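Local coordinates for protein thiol transferase (PDB 4F0B) that binds oxidized glutathione and, as a glutathione transferase of the Ure2p type, probably catalyses glutathione-dependent thiol transfer, at residues K52-N55 / D60-L63; P128-A133 / R157-L162; N134-Y139 / P145-R150. One frame throughout, in Å; residues are numbered along the deposited sequence.

Interaction 1 (K52-N55 / D60-L63)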
loop_
_atom_site.group_PDB
_atom_site.type_symbol
_atom_site.label_atom_id
_atom_site.label_comp_id
_atom_site.label_asym_id
_atom_site.label_seq_id
_atom_site.Cartn_x
_atom_site.Cartn_y
_atom_site.Cartn_z
ATOM N N LYS A 52 -18.805 -7.937 -22.017
ATOM C CA LYS A 52 -18.690 -8.652 -23.291
ATOM C C LYS A 52 -17.873 -9.943 -23.189
ATOM O O LYS A 52 -17.844 -10.753 -24.120
ATOM C CB LYS A 52 -17.999 -7.761 -24.325
ATOM C CG LYS A 52 -18.787 -6.541 -24.772
ATOM C CD LYS A 52 -17.836 -5.546 -25.446
ATOM C CE LYS A 52 -18.528 -4.700 -26.495
ATOM N NZ LYS A 52 -19.760 -4.007 -26.002
ATOM N N VAL A 53 -17.185 -10.093 -22.063
ATOM C CA VAL A 53 -16.291 -11.238 -21.786
ATOM C C VAL A 53 -16.611 -11.688 -20.346
ATOM O O VAL A 53 -16.768 -10.839 -19.463
ATOM C CB VAL A 53 -14.780 -10.764 -21.870
ATOM C CG1 VAL A 53 -13.823 -11.869 -21.460
ATOM C CG2 VAL A 53 -14.422 -10.209 -23.279
ATOM N N HIS A 54 -16.732 -12.998 -20.092
ATOM C CA HIS A 54 -16.988 -13.471 -18.726
ATOM C C HIS A 54 -15.782 -13.168 -17.796
ATOM O O HIS A 54 -15.939 -12.645 -16.697
ATOM C CB HIS A 54 -17.301 -14.993 -18.705
ATOM C CG HIS A 54 -17.465 -15.548 -17.322
ATOM N ND1 HIS A 54 -16.479 -16.284 -16.697
ATOM C CD2 HIS A 54 -18.502 -15.488 -16.445
ATOM C CE1 HIS A 54 -16.888 -16.625 -15.487
ATOM N NE2 HIS A 54 -18.124 -16.176 -15.325
ATOM N N ASN A 55 -14.581 -13.502 -18.270
ATOM C CA ASN A 55 -13.358 -13.270 -17.489
ATOM C C ASN A 55 -12.887 -11.824 -17.695
ATOM O O ASN A 55 -11.983 -11.550 -18.486
ATOM C CB ASN A 55 -12.273 -14.283 -17.860
ATOM C CG ASN A 55 -12.584 -15.696 -17.362
ATOM O OD1 ASN A 55 -13.422 -15.881 -16.478
ATOM N ND2 ASN A 55 -11.876 -16.694 -17.899
ATOM N N ASP A 60 -19.671 -9.029 -12.219
ATOM C CA ASP A 60 -20.190 -9.195 -10.873
ATOM C C ASP A 60 -19.623 -10.411 -10.120
ATOM O O ASP A 60 -19.312 -10.323 -8.933
ATOM C CB ASP A 60 -21.719 -9.250 -10.929
ATOM C CG ASP A 60 -22.334 -9.159 -9.574
ATOM O OD1 ASP A 60 -22.282 -8.055 -9.005
ATOM O OD2 ASP A 60 -22.847 -10.183 -9.067
ATOM N N TRP A 61 -19.507 -11.556 -10.799
ATOM C CA TRP A 61 -18.984 -12.740 -10.117
ATOM C C TRP A 61 -17.590 -12.481 -9.555
ATOM O O TRP A 61 -17.247 -12.968 -8.471
ATOM C CB TRP A 61 -18.962 -13.989 -11.023
ATOM C CG TRP A 61 -17.962 -13.919 -12.139
ATOM C CD1 TRP A 61 -18.171 -13.467 -13.424
ATOM C CD2 TRP A 61 -16.567 -14.268 -12.058
ATOM N NE1 TRP A 61 -16.993 -13.523 -14.138
ATOM C CE2 TRP A 61 -15.998 -14.024 -13.326
ATOM C CE3 TRP A 61 -15.758 -14.788 -11.041
ATOM C CZ2 TRP A 61 -14.639 -14.268 -13.603
ATOM C CZ3 TRP A 61 -14.393 -15.024 -11.320
ATOM C CH2 TRP A 61 -13.861 -14.768 -12.589
ATOM N N PHE A 62 -16.789 -11.678 -10.257
ATOM C CA PHE A 62 -15.430 -11.451 -9.799
ATOM C C PHE A 62 -15.391 -10.463 -8.655
ATOM O O PHE A 62 -14.482 -10.516 -7.820
ATOM C CB PHE A 62 -14.544 -11.007 -10.960
ATOM C CG PHE A 62 -13.089 -10.825 -10.573
ATOM C CD1 PHE A 62 -12.322 -11.911 -10.203
ATOM C CD2 PHE A 62 -12.502 -9.555 -10.617
ATOM C CE1 PHE A 62 -10.973 -11.741 -9.864
ATOM C CE2 PHE A 62 -11.167 -9.358 -10.290
ATOM C CZ PHE A 62 -10.400 -10.465 -9.907
ATOM N N LEU A 63 -16.372 -9.563 -8.585
ATOM C CA LEU A 63 -16.421 -8.583 -7.511
ATOM C C LEU A 63 -16.588 -9.285 -6.148
ATOM O O LEU A 63 -16.201 -8.728 -5.121
ATOM C CB LEU A 63 -17.511 -7.523 -7.806
ATOM C CG LEU A 63 -17.255 -6.654 -9.055
ATOM C CD1 LEU A 63 -18.382 -5.639 -9.288
ATOM C CD2 LEU A 63 -15.920 -5.920 -8.915
#
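His54 lays its imidazole over one face of the Trp61 indole. The pair is an offset stack with the five-membered ring of Trp61, centroids 3.9 Å apart and planes only 11° from parallel. Trp61 NE1 lies above the His54 ring toward its rim, and His54 CE1 sits in the same way over the indole.

The same indole nitrogen makes the hydrogen bond of the contact. Trp61 NE1 donates a hydrogen bond to His54 O at 2.9 Å, with an N-H...O angle of 157°. The acceptor lies almost in the indole plane. The donor stands well above the carbonyl plane. Trp61 is thus gripped by one residue in two ways: the His54 ring lies over a face of the indole, and His54 O meets its NE1 edge. With an alanine here, the imidazole would probably lose its stacking face and keep little more than the weak bond to Asn55, and His54 O would lose its indole donor.

Next to the stack, Asn55 OD1 comes within 3.5 Å of Trp61 CZ2, obliquely to the ring. This oxygen also takes a weak bond from His54 ND1, 3.1 Å long, which favours the present turn of the imidazole. His54 CG is anti to the backbone N (chi1 175°), which swings the ring out to meet Trp61.

Further out, Ser59 OG also bonds His54 O, and Met43 packs against Asn55 and Trp61. This is a surface contact. It pins the end of the loop that follows strand 38-42 onto the short helix 60-63, in the thioredoxin-like N-terminal domain of the glutathione transferase fold.

Interaction 2 (P128-A133 / R157-L162). With GDS (oxidized glutathione disulfide), chain C.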
loop_
_atom_site.group_PDB
_atom_site.type_symbol
_atom_site.label_atom_id
_atom_site.label_comp_id
_atom_site.label_asym_id
_atom_site.label_seq_id
_atom_site.Cartn_x
_atom_site.Cartn_y
_atom_site.Cartn_z
ATOM N N PRO A 128 1.635 2.967 -7.583
ATOM C CA PRO A 128 0.706 4.040 -7.989
ATOM C C PRO A 128 1.410 5.056 -8.904
ATOM O O PRO A 128 0.834 5.458 -9.930
ATOM C CB PRO A 128 0.313 4.679 -6.659
ATOM C CG PRO A 128 0.345 3.481 -5.678
ATOM C CD PRO A 128 1.560 2.686 -6.137
ATOM N N MET A 129 2.612 5.516 -8.542
ATOM C CA MET A 129 3.219 6.621 -9.293
ATOM C C MET A 129 3.794 6.184 -10.636
ATOM O O MET A 129 3.600 6.873 -11.650
ATOM C CB MET A 129 4.290 7.296 -8.456
ATOM C CG MET A 129 3.748 7.933 -7.196
ATOM S SD MET A 129 2.572 9.297 -7.481
ATOM C CE MET A 129 0.999 8.502 -7.229
ATOM N N GLN A 130 4.409 4.989 -10.673
ATOM C CA GLN A 130 4.891 4.483 -11.947
ATOM C C GLN A 130 3.691 4.095 -12.833
ATOM O O GLN A 130 3.736 4.288 -14.056
ATOM C CB GLN A 130 5.845 3.313 -11.728
ATOM C CG GLN A 130 6.635 2.951 -13.013
ATOM C CD GLN A 130 7.532 1.769 -12.813
ATOM O OE1 GLN A 130 7.899 1.450 -11.680
ATOM N NE2 GLN A 130 7.881 1.106 -13.893
ATOM N N GLY A 131 2.583 3.691 -12.201
ATOM C CA GLY A 131 1.369 3.402 -12.952
ATOM C C GLY A 131 0.808 4.672 -13.588
ATOM O O GLY A 131 0.281 4.630 -14.712
ATOM N N GLN A 132 0.940 5.816 -12.898
ATOM C CA GLN A 132 0.459 7.081 -13.475
ATOM C C GLN A 132 1.402 7.502 -14.583
ATOM O O GLN A 132 0.951 8.050 -15.594
ATOM C CB GLN A 132 0.350 8.191 -12.428
ATOM C CG GLN A 132 -0.610 7.879 -11.248
ATOM C CD GLN A 132 -1.810 7.048 -11.645
ATOM O OE1 GLN A 132 -2.725 7.518 -12.342
ATOM N NE2 GLN A 132 -1.812 5.800 -11.212
ATOM N N ALA A 133 2.712 7.302 -14.387
ATOM C CA ALA A 133 3.651 7.604 -15.467
ATOM C C ALA A 133 3.328 6.800 -16.721
ATOM O O ALA A 133 3.288 7.335 -17.818
ATOM C CB ALA A 133 5.084 7.319 -15.018
ATOM N N ARG A 157 12.357 9.794 -8.287
ATOM C CA ARG A 157 12.612 10.018 -6.869
ATOM C C ARG A 157 12.455 8.710 -6.087
ATOM O O ARG A 157 13.293 8.388 -5.227
ATOM C CB ARG A 157 11.660 11.097 -6.301
ATOM C CG ARG A 157 11.988 11.535 -4.891
ATOM C CD ARG A 157 10.862 12.332 -4.289
ATOM N NE ARG A 157 9.691 11.486 -4.026
ATOM C CZ ARG A 157 9.588 10.665 -2.983
ATOM N NH1 ARG A 157 10.551 10.613 -2.059
ATOM N NH2 ARG A 157 8.489 9.930 -2.823
ATOM N N LEU A 158 11.385 7.975 -6.351
ATOM C CA LEU A 158 11.153 6.701 -5.666
ATOM C C LEU A 158 12.235 5.676 -5.989
ATOM O O LEU A 158 12.688 4.944 -5.077
ATOM C CB LEU A 158 9.794 6.171 -6.063
ATOM C CG LEU A 158 8.608 6.959 -5.478
ATOM C CD1 LEU A 158 7.349 6.635 -6.284
ATOM C CD2 LEU A 158 8.400 6.668 -3.974
ATOM N N TYR A 159 12.664 5.618 -7.255
ATOM C CA TYR A 159 13.758 4.711 -7.607
ATOM C C TYR A 159 15.092 5.127 -7.002
ATOM O O TYR A 159 15.918 4.247 -6.761
ATOM C CB TYR A 159 13.825 4.460 -9.130
ATOM C CG TYR A 159 12.828 3.399 -9.539
ATOM C CD1 TYR A 159 11.543 3.704 -9.944
ATOM C CD2 TYR A 159 13.167 2.048 -9.456
ATOM C CE1 TYR A 159 10.645 2.715 -10.318
ATOM C CE2 TYR A 159 12.249 1.057 -9.812
ATOM C CZ TYR A 159 11.018 1.408 -10.272
ATOM O OH TYR A 159 10.109 0.406 -10.631
ATOM N N ARG A 160 15.285 6.416 -6.705
ATOM C CA ARG A 160 16.507 6.829 -6.043
ATOM C C ARG A 160 16.475 6.329 -4.600
ATOM O O ARG A 160 17.508 5.858 -4.070
ATOM C CB ARG A 160 16.608 8.357 -6.066
ATOM C CG ARG A 160 17.890 8.875 -5.360
ATOM C CD ARG A 160 19.178 8.405 -6.073
ATOM N NE ARG A 160 19.172 8.812 -7.480
ATOM C CZ ARG A 160 19.764 8.129 -8.464
ATOM N NH1 ARG A 160 20.442 7.014 -8.209
ATOM N NH2 ARG A 160 19.696 8.585 -9.716
ATOM N N VAL A 161 15.312 6.397 -3.951
ATOM C CA VAL A 161 15.171 5.808 -2.618
ATOM C C VAL A 161 15.534 4.307 -2.669
ATOM O O VAL A 161 16.318 3.799 -1.830
ATOM C CB VAL A 161 13.734 5.962 -2.079
ATOM C CG1 VAL A 161 13.547 5.186 -0.748
ATOM C CG2 VAL A 161 13.408 7.476 -1.863
ATOM N N LEU A 162 15.009 3.575 -3.650
ATOM C CA LEU A 162 15.299 2.134 -3.757
ATOM C C LEU A 162 16.781 1.901 -4.060
ATOM O O LEU A 162 17.416 0.990 -3.459
ATOM C CB LEU A 162 14.415 1.515 -4.831
ATOM C CG LEU A 162 14.594 0.021 -5.035
ATOM C CD1 LEU A 162 14.187 -0.743 -3.781
ATOM C CD2 LEU A 162 13.697 -0.379 -6.201
HETATM N N1 GDS C . -3.357 -1.920 -5.636
HETATM C CA1 GDS C . -3.735 -3.042 -6.552
HETATM C C1 GDS C . -2.771 -4.227 -6.275
HETATM O OE1 GDS C . -1.628 -3.975 -5.834
HETATM O OE2 GDS C . -3.201 -5.376 -6.491
HETATM C CB1 GDS C . -3.554 -2.593 -8.010
HETATM C CG1 GDS C . -4.036 -3.661 -9.009
HETATM C CD1 GDS C . -4.135 -3.045 -10.398
HETATM O O1 GDS C . -3.836 -1.893 -10.683
HETATM N N2 GDS C . -4.671 -3.879 -11.351
HETATM C CA2 GDS C . -4.836 -3.478 -12.755
HETATM C C2 GDS C . -6.257 -3.762 -13.189
HETATM O O2 GDS C . -6.847 -4.823 -12.862
HETATM C CB2 GDS C . -3.913 -4.238 -13.704
HETATM S SG2 GDS C . -2.168 -4.141 -13.300
HETATM N N3 GDS C . -6.804 -2.803 -13.960
HETATM C CA3 GDS C . -8.165 -2.985 -14.474
HETATM C C3 GDS C . -9.038 -1.810 -14.226
HETATM O OE3 GDS C . -10.221 -1.921 -14.604
HETATM O OE4 GDS C . -8.560 -0.799 -13.643
HETATM N N4 GDS C . -1.904 0.223 -11.022
HETATM C CA4 GDS C . -1.513 1.141 -9.966
HETATM C C4 GDS C . -0.961 0.437 -8.682
HETATM O OE5 GDS C . -0.478 -0.711 -8.761
HETATM O OE6 GDS C . -1.044 1.103 -7.636
HETATM C C5 GDS C . -1.765 0.588 -12.300
HETATM O O5 GDS C . -1.304 1.706 -12.631
HETATM C CA5 GDS C . -2.216 -0.410 -13.352
HETATM N N5 GDS C . -2.867 0.308 -14.475
HETATM C CB5 GDS C . -0.948 -1.178 -13.787
HETATM S SG5 GDS C . -1.367 -2.562 -14.839
HETATM C CA6 GDS C . -6.770 1.891 -14.719
HETATM C C6 GDS C . -6.327 3.368 -14.744
HETATM O OE7 GDS C . -5.385 3.717 -13.999
HETATM O OE8 GDS C . -6.989 4.144 -15.479
HETATM N N6 GDS C . -8.230 1.861 -14.761
HETATM C CB6 GDS C . -6.182 1.122 -15.945
HETATM C CG6 GDS C . -4.638 0.930 -15.978
HETATM C CD6 GDS C . -4.173 0.083 -14.828
HETATM O O6 GDS C . -4.861 -0.714 -14.209
#
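Met129 and Gln130 face Leu158 and Tyr159 across two helices of the all-helical C-terminal domain of the glutathione transferase fold. Helix 109-139 supplies segment 128-133 and helix 145-166 supplies segment 157-162. All four side chains are buried.

The apolar part is small. Met129 CB meets Leu158 CD1 at 3.8 Å, and Met129 CG lies nearly as close to the same methyl. Beyond CG the methionine bends at chi2 and chi3, and its end leads away from Leu158. The methionine also touches Tyr151 of the same chain and Gln132 of the second subunit.

The polar part is one buried hydrogen bond. Tyr159 OH donates to Gln130 OE1 at 2.7 Å. Gln130 holds CG anti to its backbone N (chi1 -167°) and stays extended beyond it, which carries the amide across to the phenol. The amide reaches the ring at its edge, and the two planes are turned 67° apart. The other end of the amide is also held: Gln130 NE2 bonds Trp186 O and Thr193 OG1. Both amide ends therefore have partners, which fixes which way round it sits.

On the other side, segment 128-133 lines the pocket of oxidized glutathione disulfide. Pro128 CG lies 3.4 Å from ligand OE6. Gly131 CA approaches ligand O5 at 3.2 Å, and a beta carbon here would clash with that oxygen. Gln132 reaches the second subunit, where its OE1 is bonded by Arg150 NH2 and Tyr151 OH. Its NE2 turns back along its own helix and donates at 3.0 Å to Pro128 O, in the carbonyl plane on a lone pair, while Gln132 N bonds the same oxygen.

Interaction 3 (N134-Y139 / P145-R150). With GDS (oxidized glutathione disulfide), chain D.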
loop_
_atom_site.group_PDB
_atom_site.type_symbol
_atom_site.label_atom_id
_atom_site.label_comp_id
_atom_site.label_asym_id
_atom_site.label_seq_id
_atom_site.Cartn_x
_atom_site.Cartn_y
_atom_site.Cartn_z
ATOM N N ASN A 134 3.025 5.509 -16.537
ATOM C CA ASN A 134 2.653 4.696 -17.681
ATOM C C ASN A 134 1.368 5.212 -18.291
ATOM O O ASN A 134 1.252 5.299 -19.522
ATOM C CB ASN A 134 2.432 3.261 -17.230
ATOM C CG ASN A 134 3.733 2.502 -17.025
ATOM O OD1 ASN A 134 4.824 3.014 -17.277
ATOM N ND2 ASN A 134 3.604 1.256 -16.534
ATOM N N HIS A 135 0.405 5.586 -17.443
ATOM C CA HIS A 135 -0.847 6.095 -18.015
ATOM C C HIS A 135 -0.590 7.309 -18.925
ATOM O O HIS A 135 -0.964 7.320 -20.087
ATOM C CB HIS A 135 -1.858 6.500 -16.950
ATOM C CG HIS A 135 -3.127 6.981 -17.575
ATOM N ND1 HIS A 135 -4.007 6.112 -18.186
ATOM C CD2 HIS A 135 -3.611 8.229 -17.792
ATOM C CE1 HIS A 135 -4.999 6.801 -18.712
ATOM N NE2 HIS A 135 -4.780 8.087 -18.498
ATOM N N PHE A 136 0.096 8.314 -18.405
ATOM C CA PHE A 136 0.269 9.543 -19.181
ATOM C C PHE A 136 1.258 9.394 -20.338
ATOM O O PHE A 136 1.062 9.984 -21.393
ATOM C CB PHE A 136 0.625 10.715 -18.261
ATOM C CG PHE A 136 -0.534 11.197 -17.445
ATOM C CD1 PHE A 136 -1.556 11.941 -18.034
ATOM C CD2 PHE A 136 -0.604 10.855 -16.100
ATOM C CE1 PHE A 136 -2.649 12.394 -17.263
ATOM C CE2 PHE A 136 -1.682 11.287 -15.327
ATOM C CZ PHE A 136 -2.705 12.050 -15.907
ATOM N N ASN A 137 2.304 8.599 -20.135
ATOM C CA ASN A 137 3.338 8.507 -21.157
ATOM C C ASN A 137 2.989 7.493 -22.241
ATOM O O ASN A 137 3.409 7.659 -23.387
ATOM C CB ASN A 137 4.658 8.145 -20.493
ATOM C CG ASN A 137 5.858 8.502 -21.346
ATOM O OD1 ASN A 137 5.825 9.459 -22.126
ATOM N ND2 ASN A 137 6.931 7.735 -21.190
ATOM N N LEU A 138 2.231 6.461 -21.897
ATOM C CA LEU A 138 2.041 5.340 -22.810
ATOM C C LEU A 138 0.604 5.176 -23.285
ATOM O O LEU A 138 0.395 4.719 -24.401
ATOM C CB LEU A 138 2.466 4.005 -22.152
ATOM C CG LEU A 138 3.847 3.950 -21.457
ATOM C CD1 LEU A 138 4.123 2.547 -20.825
ATOM C CD2 LEU A 138 4.952 4.306 -22.422
ATOM N N TYR A 139 -0.381 5.480 -22.437
ATOM C CA TYR A 139 -1.754 5.026 -22.743
ATOM C C TYR A 139 -2.796 6.119 -22.922
ATOM O O TYR A 139 -3.790 5.880 -23.603
ATOM C CB TYR A 139 -2.232 4.035 -21.665
ATOM C CG TYR A 139 -1.367 2.808 -21.567
ATOM C CD1 TYR A 139 -1.229 1.955 -22.657
ATOM C CD2 TYR A 139 -0.671 2.514 -20.413
ATOM C CE1 TYR A 139 -0.431 0.813 -22.577
ATOM C CE2 TYR A 139 0.130 1.404 -20.314
ATOM C CZ TYR A 139 0.249 0.565 -21.408
ATOM O OH TYR A 139 1.042 -0.560 -21.324
ATOM N N PRO A 145 2.260 17.065 -21.190
ATOM C CA PRO A 145 3.646 17.077 -20.727
ATOM C C PRO A 145 3.771 17.324 -19.226
ATOM O O PRO A 145 4.597 16.684 -18.593
ATOM C CB PRO A 145 4.288 18.209 -21.546
ATOM C CG PRO A 145 3.499 18.147 -22.838
ATOM C CD PRO A 145 2.067 17.876 -22.407
ATOM N N TYR A 146 2.951 18.193 -18.647
ATOM C CA TYR A 146 3.061 18.411 -17.204
ATOM C C TYR A 146 2.904 17.104 -16.421
ATOM O O TYR A 146 3.633 16.849 -15.457
ATOM C CB TYR A 146 2.015 19.450 -16.711
ATOM C CG TYR A 146 2.026 19.554 -15.207
ATOM C CD1 TYR A 146 2.982 20.305 -14.556
ATOM C CD2 TYR A 146 1.116 18.827 -14.423
ATOM C CE1 TYR A 146 3.036 20.370 -13.180
ATOM C CE2 TYR A 146 1.153 18.859 -13.043
ATOM C CZ TYR A 146 2.118 19.641 -12.420
ATOM O OH TYR A 146 2.220 19.705 -11.053
ATOM N N ALA A 147 1.905 16.309 -16.794
ATOM C CA ALA A 147 1.634 15.077 -16.085
ATOM C C ALA A 147 2.648 13.990 -16.357
ATOM O O ALA A 147 3.055 13.291 -15.426
ATOM C CB ALA A 147 0.229 14.584 -16.430
ATOM N N ILE A 148 3.075 13.865 -17.609
ATOM C CA ILE A 148 4.131 12.937 -17.958
ATOM C C ILE A 148 5.375 13.260 -17.099
ATOM O O ILE A 148 5.968 12.375 -16.460
ATOM C CB ILE A 148 4.470 13.024 -19.443
ATOM C CG1 ILE A 148 3.283 12.508 -20.285
ATOM C CG2 ILE A 148 5.767 12.242 -19.774
ATOM C CD1 ILE A 148 3.413 12.788 -21.805
ATOM N N ASN A 149 5.767 14.525 -17.060
ATOM C CA ASN A 149 6.952 14.887 -16.295
ATOM C C ASN A 149 6.748 14.693 -14.794
ATOM O O ASN A 149 7.643 14.216 -14.088
ATOM C CB ASN A 149 7.361 16.326 -16.610
ATOM C CG ASN A 149 7.869 16.471 -18.018
ATOM O OD1 ASN A 149 8.337 15.506 -18.612
ATOM N ND2 ASN A 149 7.782 17.677 -18.563
ATOM N N ARG A 150 5.583 15.067 -14.282
ATOM C CA ARG A 150 5.356 14.895 -12.841
ATOM C C ARG A 150 5.588 13.447 -12.422
ATOM O O ARG A 150 6.287 13.152 -11.438
ATOM C CB ARG A 150 3.930 15.311 -12.450
ATOM C CG ARG A 150 3.516 14.781 -11.089
ATOM C CD ARG A 150 2.247 15.516 -10.584
ATOM N NE ARG A 150 1.700 14.904 -9.379
ATOM C CZ ARG A 150 2.168 15.093 -8.142
ATOM N NH1 ARG A 150 3.209 15.912 -7.906
ATOM N NH2 ARG A 150 1.612 14.407 -7.147
HETATM N N1 GDS D . 2.507 6.168 1.457
HETATM C CA1 GDS D . 2.892 7.159 2.526
HETATM C C1 GDS D . 2.232 6.732 3.848
HETATM O OE1 GDS D . 1.136 6.101 3.787
HETATM O OE2 GDS D . 2.836 6.999 4.919
HETATM C CB1 GDS D . 2.435 8.544 2.124
HETATM C CG1 GDS D . 2.931 9.657 3.100
HETATM C CD1 GDS D . 2.752 10.999 2.480
HETATM O O1 GDS D . 2.304 11.179 1.341
HETATM N N2 GDS D . 3.175 12.025 3.278
HETATM C CA2 GDS D . 3.094 13.397 2.813
HETATM C C2 GDS D . 4.463 14.061 2.894
HETATM O O2 GDS D . 5.261 13.884 3.867
HETATM C CB2 GDS D . 2.189 14.262 3.692
HETATM S SG2 GDS D . 0.479 13.579 3.776
HETATM N N3 GDS D . 4.745 14.909 1.869
HETATM C CA3 GDS D . 6.003 15.681 1.830
HETATM C C3 GDS D . 6.788 15.543 0.553
HETATM O OE3 GDS D . 7.880 16.140 0.527
HETATM O OE4 GDS D . 6.299 14.863 -0.361
HETATM N N4 GDS D . -0.015 11.203 -0.428
HETATM C CA4 GDS D . -0.394 10.024 -1.261
HETATM C C4 GDS D . -0.625 8.776 -0.474
HETATM O OE5 GDS D . -0.885 8.859 0.749
HETATM O OE6 GDS D . -0.591 7.739 -1.143
HETATM C C5 GDS D . -0.328 12.433 -0.839
HETATM O O5 GDS D . -0.980 12.649 -1.894
HETATM C CA5 GDS D . 0.128 13.572 0.078
HETATM N N5 GDS D . 0.514 14.686 -0.770
HETATM C CB5 GDS D . -1.090 13.900 0.961
HETATM S SG5 GDS D . -0.639 15.045 2.352
HETATM C CA6 GDS D . 4.128 15.405 -2.865
HETATM C C6 GDS D . 3.536 15.295 -4.266
HETATM O OE7 GDS D . 2.404 14.789 -4.389
HETATM O OE8 GDS D . 4.228 15.704 -5.206
HETATM N N6 GDS D . 5.575 15.656 -2.926
HETATM C CB6 GDS D . 3.447 16.551 -2.083
HETATM C CG6 GDS D . 1.953 16.334 -1.736
HETATM C CD6 GDS D . 1.750 15.180 -0.782
HETATM O O6 GDS D . 2.614 14.710 -0.062
#
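Phe136 and Ala147 form the centre of an apolar helix-to-helix contact at one end of the C-terminal domain. The last turns of helix 109-139 meet the first turns of helix 145-166 beside the short loop that joins them. The segment axes come within 8.4 Å and cross at -122°. The CA atoms of Phe136 and Ile148 are only 5.3 Å apart, so the backbones run close here.

Ala147 CB sits over the middle of the Phe136 ring, 3.5 Å from its centroid and 9° off the ring normal. This is a CH-pi contact, with the methyl set squarely on the face. His135 CD2 lies over the opposite face, so the ring is held between the two. The ring is placed by its first torsion, which keeps CG beside the backbone N (chi1 -73°).

Ile148 packs alongside the root of the phenylalanine. Its CG1 lies 3.8 Å from Phe136 CB and 3.5 Å from Phe136 O. Its other branch, CG2, reaches Asn137 OD1 at 3.6 Å, a packing contact. The amide of Asn137 has its polar partner elsewhere: ND2 bonds Thr193 O.

On a different side of helix 145-166, Arg150 extends from CG to NE toward a bound oxidized glutathione disulfide. Its NH1 donates to ligand OE8 and its NH2 to ligand OE7, each at 2.9 Å, the NH2 bond almost straight and the NH1 bond slightly bent. The carboxylate carbon C6 lies in the guanidinium plane, at the edge. Arg70 and Glu83 of the second subunit also bind this ligand. The arrangement is the packing of two successive helices of the glutathione transferase C-terminal domain beside their connecting loop, with an arginine that completes a glutathione site at the dimer interface.

Overall arrangement
The contacts come in two regions of the glutathione transferase fold. Interaction 1 comes first along the chain, in the thioredoxin-like N-terminal domain, in the loop after strand 38-42 and on the short helix 60-63. Its centre is about 31 Å from that of interaction 2 and about 30 Å from that of interaction 3, and it touches neither. Interactions 2 and 3 both join helix 109-139 to helix 145-166, with centres about 13 Å apart. Interaction 3 is nested inside interaction 2, nearer the connecting loop. Together they tie this helix pair at two levels. Both touch the second subunit, and each meets a different bound glutathione disulfide, so the pair links the helical domain, the dimer and the ligand sites.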